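Local atomic coordinates of probable branched-chain amino acid ABC transporter, amino acid binding protein (Thermus thermophilus, PDB entry 3LKB), a protein that probably binds branched-chain amino acids such as valine and delivers them to an ABC transporter for uptake. Residues E32-C35 against K36-N39; H107-L110 against I111-P114; H204-V207 against A208-A212. The protein carries 2 engineered substitutions. All blocks are in the same frame, centred on the assembly; numbering follows the deposited sequence.

Overall arrangement
From the N terminus, the chain meets interaction 1 first, inside helix 21-41 of the first beta-alpha-beta unit, between strands 6-14 and 47-55. Interaction 2 follows in the loop that leads from strand 101-103 to strand 121-123, and interaction 3 at the turn from strand 201-205 into helix 208-220. Each contact closes only a turn or so of backbone, and the three run in series, none nesting in or crossing another. The centre of interaction 1 lies about 29 Å from the centres of the other two. Interactions 2 and 3 come closer, about 7 Å at their nearest atoms, and both lie near the bound valine of this two-lobed periplasmic binding protein.

Interaction 1: E32-C35 against K36-N39; sequences EDYC and KWAN
Y34 and W37 lean on each other one turn apart, their side chains crossing obliquely. Both are anti at chi1 (-166° and -164°), which lays CE1 of Y34 4.2 Å from CE3 of W37. On another side of the helix E32 and K36 run side by side and point the same way. E32 is extended, while K36 bends at chi2 and chi3 to bring its ammonium group to the carboxylate. The resulting salt bridge, E32 OE2 to K36 NZ at 3.4 Å, is weak. D33 turns away from the following turn to a salt bridge with R277 and a hydrogen bond to Y287.

The backbone supplies the regular frame: W37 N donates to D33 O at 2.8 Å and A38 N to Y34 O at 2.7 Å, while the bond from N39 N to C35 O is weak. C35 and A38 pack on F49 of strand 47-55, and N39 OD1 accepts from the F49 backbone N. Y34 meets helix 285-308, and W37 meets helix 263-274. These are i to i+3 and i to i+4 pairings along an alpha-helix, here the connecting helix of a beta-alpha-beta crossover.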
loop_
_atom_site.group_PDB
_atom_site.type_symbol
_atom_site.label_atom_id
_atom_site.label_comp_id
_atom_site.label_asym_id
_atom_site.label_seq_id
_atom_site.Cartn_x
_atom_site.Cartn_y
_atom_site.Cartn_z
ATOM N N GLU A 32 -9.449 -7.161 9.130
ATOM C CA GLU A 32 -10.194 -6.081 9.719
ATOM C C GLU A 32 -11.661 -6.238 9.362
ATOM O O GLU A 32 -12.513 -6.109 10.222
ATOM C CB GLU A 32 -9.687 -4.743 9.222
ATOM C CG GLU A 32 -10.362 -3.597 9.931
ATOM C CD GLU A 32 -9.690 -2.247 9.683
ATOM O OE1 GLU A 32 -8.424 -2.170 9.645
ATOM O OE2 GLU A 32 -10.452 -1.257 9.539
ATOM N N ASP A 33 -11.941 -6.542 8.094
ATOM C CA ASP A 33 -13.323 -6.700 7.637
ATOM C C ASP A 33 -14.103 -7.845 8.303
ATOM O O ASP A 33 -15.252 -7.662 8.724
ATOM C CB ASP A 33 -13.393 -6.809 6.102
ATOM C CG ASP A 33 -13.067 -5.490 5.448
ATOM O OD1 ASP A 33 -12.920 -4.526 6.228
ATOM O OD2 ASP A 33 -12.920 -5.408 4.206
ATOM N N TYR A 34 -13.457 -8.976 8.381
ATOM C CA TYR A 34 -14.083 -10.147 8.961
ATOM C C TYR A 34 -14.391 -9.916 10.437
ATOM O O TYR A 34 -15.462 -10.284 10.938
ATOM C CB TYR A 34 -13.153 -11.332 8.804
ATOM C CG TYR A 34 -13.912 -12.586 9.088
ATOM C CD1 TYR A 34 -14.749 -13.073 8.128
ATOM C CD2 TYR A 34 -13.771 -13.196 10.318
ATOM C CE1 TYR A 34 -15.495 -14.193 8.376
ATOM C CE2 TYR A 34 -14.526 -14.315 10.580
ATOM C CZ TYR A 34 -15.376 -14.796 9.617
ATOM O OH TYR A 34 -16.138 -15.893 9.891
ATOM N N CYS A 35 -13.417 -9.306 11.126
ATOM C CA CYS A 35 -13.573 -9.017 12.530
ATOM C C CYS A 35 -14.745 -8.068 12.740
ATOM O O CYS A 35 -15.485 -8.173 13.731
ATOM C CB CYS A 35 -12.302 -8.411 13.093
ATOM S SG CYS A 35 -12.278 -8.266 14.906
ATOM N N LYS A 36 -14.899 -7.162 11.763
ATOM C CA LYS A 36 -15.972 -6.176 11.740
ATOM C C LYS A 36 -17.301 -6.876 11.568
ATOM O O LYS A 36 -18.277 -6.599 12.263
ATOM C CB LYS A 36 -15.754 -5.226 10.569
ATOM C CG LYS A 36 -16.298 -3.829 10.806
ATOM C CD LYS A 36 -15.257 -2.759 10.525
ATOM C CE LYS A 36 -14.217 -2.701 11.630
ATOM N NZ LYS A 36 -13.227 -1.606 11.397
ATOM N N TRP A 37 -17.342 -7.808 10.588
ATOM C CA TRP A 37 -18.488 -8.685 10.346
ATOM C C TRP A 37 -18.823 -9.612 11.542
ATOM O O TRP A 37 -19.975 -9.798 11.861
ATOM C CB TRP A 37 -18.287 -9.501 9.056
ATOM C CG TRP A 37 -19.524 -10.158 8.499
ATOM C CD1 TRP A 37 -20.511 -9.561 7.738
ATOM C CD2 TRP A 37 -19.875 -11.536 8.582
ATOM N NE1 TRP A 37 -21.464 -10.491 7.358
ATOM C CE2 TRP A 37 -21.099 -11.708 7.877
ATOM C CE3 TRP A 37 -19.289 -12.644 9.194
ATOM C CZ2 TRP A 37 -21.755 -12.943 7.795
ATOM C CZ3 TRP A 37 -19.945 -13.904 9.098
ATOM C CH2 TRP A 37 -21.166 -14.036 8.407
ATOM N N ALA A 38 -17.820 -10.159 12.224
ATOM C CA ALA A 38 -18.081 -10.905 13.468
ATOM C C ALA A 38 -18.925 -10.100 14.462
ATOM O O ALA A 38 -19.861 -10.628 15.048
ATOM C CB ALA A 38 -16.784 -11.362 14.119
ATOM N N ASN A 39 -18.593 -8.830 14.631
ATOM C CA ASN A 39 -19.311 -7.939 15.561
ATOM C C ASN A 39 -20.759 -7.650 15.128
ATOM O O ASN A 39 -21.673 -7.730 15.963
ATOM C CB ASN A 39 -18.528 -6.621 15.820
ATOM C CG ASN A 39 -17.338 -6.803 16.778
ATOM O OD1 ASN A 39 -17.321 -7.698 17.636
ATOM N ND2 ASN A 39 -16.338 -5.957 16.631
#

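Interaction 2: H107-L110 against I111-P114; sequences HIEL and IDPP
CG1 of I108 stands anti to its own N (chi1 -165°), while CG1 of I111 sits between N and the carbonyl carbon (chi1 48°); with both branches so placed, the two chains lean across one another until CD1 of I108 is 3.4 Å from CD1 of I111. That is close for two methyls, and since the second torsion of I111 is not staggered its exact placing is less certain. CG1 of I111 also lies 3.4 Å from I108 O. Cut back to an alanine, position I111 would lose CG1 and CD1, which is likely to leave CD1 of I108 without its neighbour and open a gap beside it.

On the acidic side E109 bends at chi2, putting its OE1 3.9 Å from OD2 of D112. The two carboxylate planes stand 82° apart, and the like charges might make one of them somewhat easier to protonate. The backbone winds through successive i+3 to i hydrogen bonds: L110 N to H107 O, I111 N to I108 O at 3.0 Å, and a weak one from D112 N to E109 O. The I111 donor comes from above the I108 carbonyl plane rather than on a lone pair.

K91 NZ of helix 84-97 gathers the carbonyls of E109, D112 and P114, while L110 packs on N87 and L88 of that helix. I108 and D112 lie against helix 376-383, and I108 also touches S127 of helix 126-140.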
loop_
_atom_site.group_PDB
_atom_site.type_symbol
_atom_site.label_atom_id
_atom_site.label_comp_id
_atom_site.label_asym_id
_atom_site.label_seq_id
_atom_site.Cartn_x
_atom_site.Cartn_y
_atom_site.Cartn_z
ATOM N N HIS A 107 5.581 -21.051 5.523
ATOM C CA HIS A 107 6.849 -21.704 5.486
ATOM C C HIS A 107 6.808 -22.922 6.404
ATOM O O HIS A 107 6.433 -22.802 7.566
ATOM C CB HIS A 107 7.960 -20.769 5.885
ATOM C CG HIS A 107 9.296 -21.405 5.796
ATOM N ND1 HIS A 107 10.420 -20.889 6.411
ATOM C CD2 HIS A 107 9.686 -22.540 5.186
ATOM C CE1 HIS A 107 11.459 -21.654 6.135
ATOM N NE2 HIS A 107 11.039 -22.665 5.392
ATOM N N ILE A 108 7.183 -24.086 5.886
ATOM C CA ILE A 108 7.051 -25.322 6.681
ATOM C C ILE A 108 7.897 -25.348 7.979
ATOM O O ILE A 108 7.505 -25.947 9.018
ATOM C CB ILE A 108 7.358 -26.540 5.836
ATOM C CG1 ILE A 108 6.878 -27.786 6.545
ATOM C CG2 ILE A 108 8.877 -26.597 5.467
ATOM C CD1 ILE A 108 5.347 -27.930 6.606
ATOM N N GLU A 109 9.040 -24.675 7.913
ATOM C CA GLU A 109 9.961 -24.561 9.034
ATOM C C GLU A 109 9.276 -24.019 10.308
ATOM O O GLU A 109 9.694 -24.303 11.446
ATOM C CB GLU A 109 11.184 -23.708 8.596
ATOM C CG GLU A 109 12.284 -23.512 9.648
ATOM C CD GLU A 109 12.796 -24.841 10.230
ATOM O OE1 GLU A 109 12.865 -25.863 9.466
ATOM O OE2 GLU A 109 13.145 -24.859 11.443
ATOM N N LEU A 110 8.216 -23.245 10.114
ATOM C CA LEU A 110 7.467 -22.685 11.229
ATOM C C LEU A 110 6.810 -23.733 12.103
ATOM O O LEU A 110 6.699 -23.504 13.293
ATOM C CB LEU A 110 6.395 -21.704 10.746
ATOM C CG LEU A 110 6.880 -20.476 9.964
ATOM C CD1 LEU A 110 5.707 -19.509 9.663
ATOM C CD2 LEU A 110 8.052 -19.768 10.662
ATOM N N ILE A 111 6.358 -24.846 11.520
ATOM C CA ILE A 111 5.714 -25.907 12.295
ATOM C C ILE A 111 6.668 -27.101 12.534
ATOM O O ILE A 111 6.240 -28.144 12.978
ATOM C CB ILE A 111 4.327 -26.349 11.723
ATOM C CG1 ILE A 111 4.367 -26.616 10.229
ATOM C CG2 ILE A 111 3.290 -25.235 11.890
ATOM C CD1 ILE A 111 4.382 -27.988 9.824
ATOM N N ASP A 112 7.957 -26.917 12.232
ATOM C CA ASP A 112 9.001 -27.910 12.528
ATOM C C ASP A 112 9.696 -27.543 13.831
ATOM O O ASP A 112 9.680 -26.394 14.207
ATOM C CB ASP A 112 10.036 -27.975 11.415
ATOM C CG ASP A 112 9.547 -28.753 10.194
ATOM O OD1 ASP A 112 8.441 -29.371 10.205
ATOM O OD2 ASP A 112 10.293 -28.719 9.197
ATOM N N PRO A 113 10.230 -28.543 14.553
ATOM C CA PRO A 113 10.863 -28.348 15.866
ATOM C C PRO A 113 12.138 -27.573 15.730
ATOM O O PRO A 113 12.735 -27.578 14.659
ATOM C CB PRO A 113 11.195 -29.771 16.324
ATOM C CG PRO A 113 10.968 -30.628 15.112
ATOM C CD PRO A 113 9.955 -29.968 14.287
ATOM N N PRO A 114 12.548 -26.868 16.792
ATOM C CA PRO A 114 11.843 -26.734 18.100
ATOM C C PRO A 114 10.805 -25.604 18.027
ATOM O O PRO A 114 10.653 -24.998 16.965
ATOM C CB PRO A 114 12.971 -26.319 19.048
ATOM C CG PRO A 114 13.894 -25.491 18.191
ATOM C CD PRO A 114 13.766 -26.025 16.729
#

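Interaction 3: H204-V207 against A208-A212; sequences HQNV and AGPVA
The turn where H204 and N206 meet V211 and P210 is a strand-to-helix junction of a beta-alpha-beta unit, strand 201-205 into helix 208-220, in the Rossmann-like type I periplasmic-binding-protein fold. Near it lies the ligand cleft: the V207 side chain is about 5 Å from the bound valine, and it touches D22 and A23 of helix 21-41, which binds back through D22 OD2 to the backbone N of G209.

V211 reaches back over the strand end. Its chi1 of 175° sets CG1 anti to the backbone N and over the centre of one face of the H204 imidazole, 4.1 Å from the ring centroid and 6° off the ring normal, a CH-pi contact. The other branch, CG2, lies 3.6 Å from H204 CD2 and also packs on N206 CB. The ring of H204 meets that of H227 as well, and its ND1 makes a weak hydrogen bond to L228 O.

The N206 amide crosses P210 at a slant, ND2 being 3.5 Å from P210 CB and OD1 3.7 Å from P210 CG. Two bonds help to set the rotation of that amide: OD1 accepts from V207 N at 3.0 Å, a bent bond of 134° at the hydrogen, and ND2 donates to V180 O. V207 packs its CG2 on P210 CD at 3.8 Å, and its carbonyl O lies 3.6 Å from V211 CG2.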
loop_
_atom_site.group_PDB
_atom_site.type_symbol
_atom_site.label_atom_id
_atom_site.label_comp_id
_atom_site.label_asym_id
_atom_site.label_seq_id
_atom_site.Cartn_x
_atom_site.Cartn_y
_atom_site.Cartn_z
ATOM N N HIS A 204 8.724 -19.449 -9.707
ATOM C CA HIS A 204 8.833 -18.237 -8.861
ATOM C C HIS A 204 8.350 -18.423 -7.431
ATOM O O HIS A 204 7.301 -19.003 -7.190
ATOM C CB HIS A 204 7.978 -17.130 -9.463
ATOM C CG HIS A 204 8.525 -16.550 -10.731
ATOM N ND1 HIS A 204 8.297 -17.114 -11.976
ATOM C CD2 HIS A 204 9.290 -15.453 -10.952
ATOM C CE1 HIS A 204 8.860 -16.369 -12.908
ATOM N NE2 HIS A 204 9.471 -15.357 -12.314
ATOM N N GLN A 205 9.087 -17.872 -6.477
ATOM C CA GLN A 205 8.580 -17.707 -5.117
ATOM C C GLN A 205 8.660 -16.241 -4.765
ATOM O O GLN A 205 9.702 -15.719 -4.369
ATOM C CB GLN A 205 9.413 -18.528 -4.133
ATOM C CG GLN A 205 9.226 -18.167 -2.661
ATOM C CD GLN A 205 7.864 -18.616 -2.038
ATOM O OE1 GLN A 205 6.893 -18.900 -2.739
ATOM N NE2 GLN A 205 7.805 -18.643 -0.706
ATOM N N ASN A 206 7.542 -15.555 -4.844
ATOM C CA ASN A 206 7.587 -14.117 -4.720
ATOM C C ASN A 206 6.187 -13.581 -4.494
ATOM O O ASN A 206 5.237 -14.373 -4.425
ATOM C CB ASN A 206 8.146 -13.592 -6.039
ATOM C CG ASN A 206 9.098 -12.431 -5.854
ATOM O OD1 ASN A 206 8.912 -11.617 -4.953
ATOM N ND2 ASN A 206 10.132 -12.354 -6.702
ATOM N N VAL A 207 6.045 -12.260 -4.362
ATOM C CA VAL A 207 4.741 -11.642 -4.490
ATOM C C VAL A 207 4.611 -11.321 -5.959
ATOM O O VAL A 207 5.565 -11.527 -6.715
ATOM C CB VAL A 207 4.528 -10.362 -3.646
ATOM C CG1 VAL A 207 4.135 -10.728 -2.181
ATOM C CG2 VAL A 207 5.763 -9.423 -3.729
ATOM N N ALA A 208 3.443 -10.820 -6.346
ATOM C CA ALA A 208 3.089 -10.687 -7.736
ATOM C C ALA A 208 3.820 -9.594 -8.556
ATOM O O ALA A 208 4.022 -9.788 -9.743
ATOM C CB ALA A 208 1.578 -10.544 -7.871
ATOM N N GLY A 209 4.166 -8.444 -7.966
ATOM C CA GLY A 209 4.815 -7.326 -8.741
ATOM C C GLY A 209 6.165 -7.704 -9.361
ATOM O O GLY A 209 6.384 -7.539 -10.542
ATOM N N PRO A 210 7.100 -8.257 -8.572
ATOM C CA PRO A 210 8.333 -8.729 -9.268
ATOM C C PRO A 210 8.094 -9.787 -10.363
ATOM O O PRO A 210 8.750 -9.773 -11.440
ATOM C CB PRO A 210 9.178 -9.303 -8.133
ATOM C CG PRO A 210 8.692 -8.445 -6.875
ATOM C CD PRO A 210 7.190 -8.377 -7.105
ATOM N N VAL A 211 7.164 -10.701 -10.108
ATOM C CA VAL A 211 6.867 -11.731 -11.107
ATOM C C VAL A 211 6.297 -11.105 -12.398
ATOM O O VAL A 211 6.772 -11.416 -13.492
ATOM C CB VAL A 211 5.935 -12.847 -10.557
ATOM C CG1 VAL A 211 5.547 -13.856 -11.690
ATOM C CG2 VAL A 211 6.612 -13.573 -9.433
ATOM N N ALA A 212 5.316 -10.212 -12.248
ATOM C CA ALA A 212 4.718 -9.497 -13.366
ATOM C C ALA A 212 5.769 -8.794 -14.234
ATOM O O ALA A 212 5.709 -8.822 -15.509
ATOM C CB ALA A 212 3.693 -8.483 -12.841
#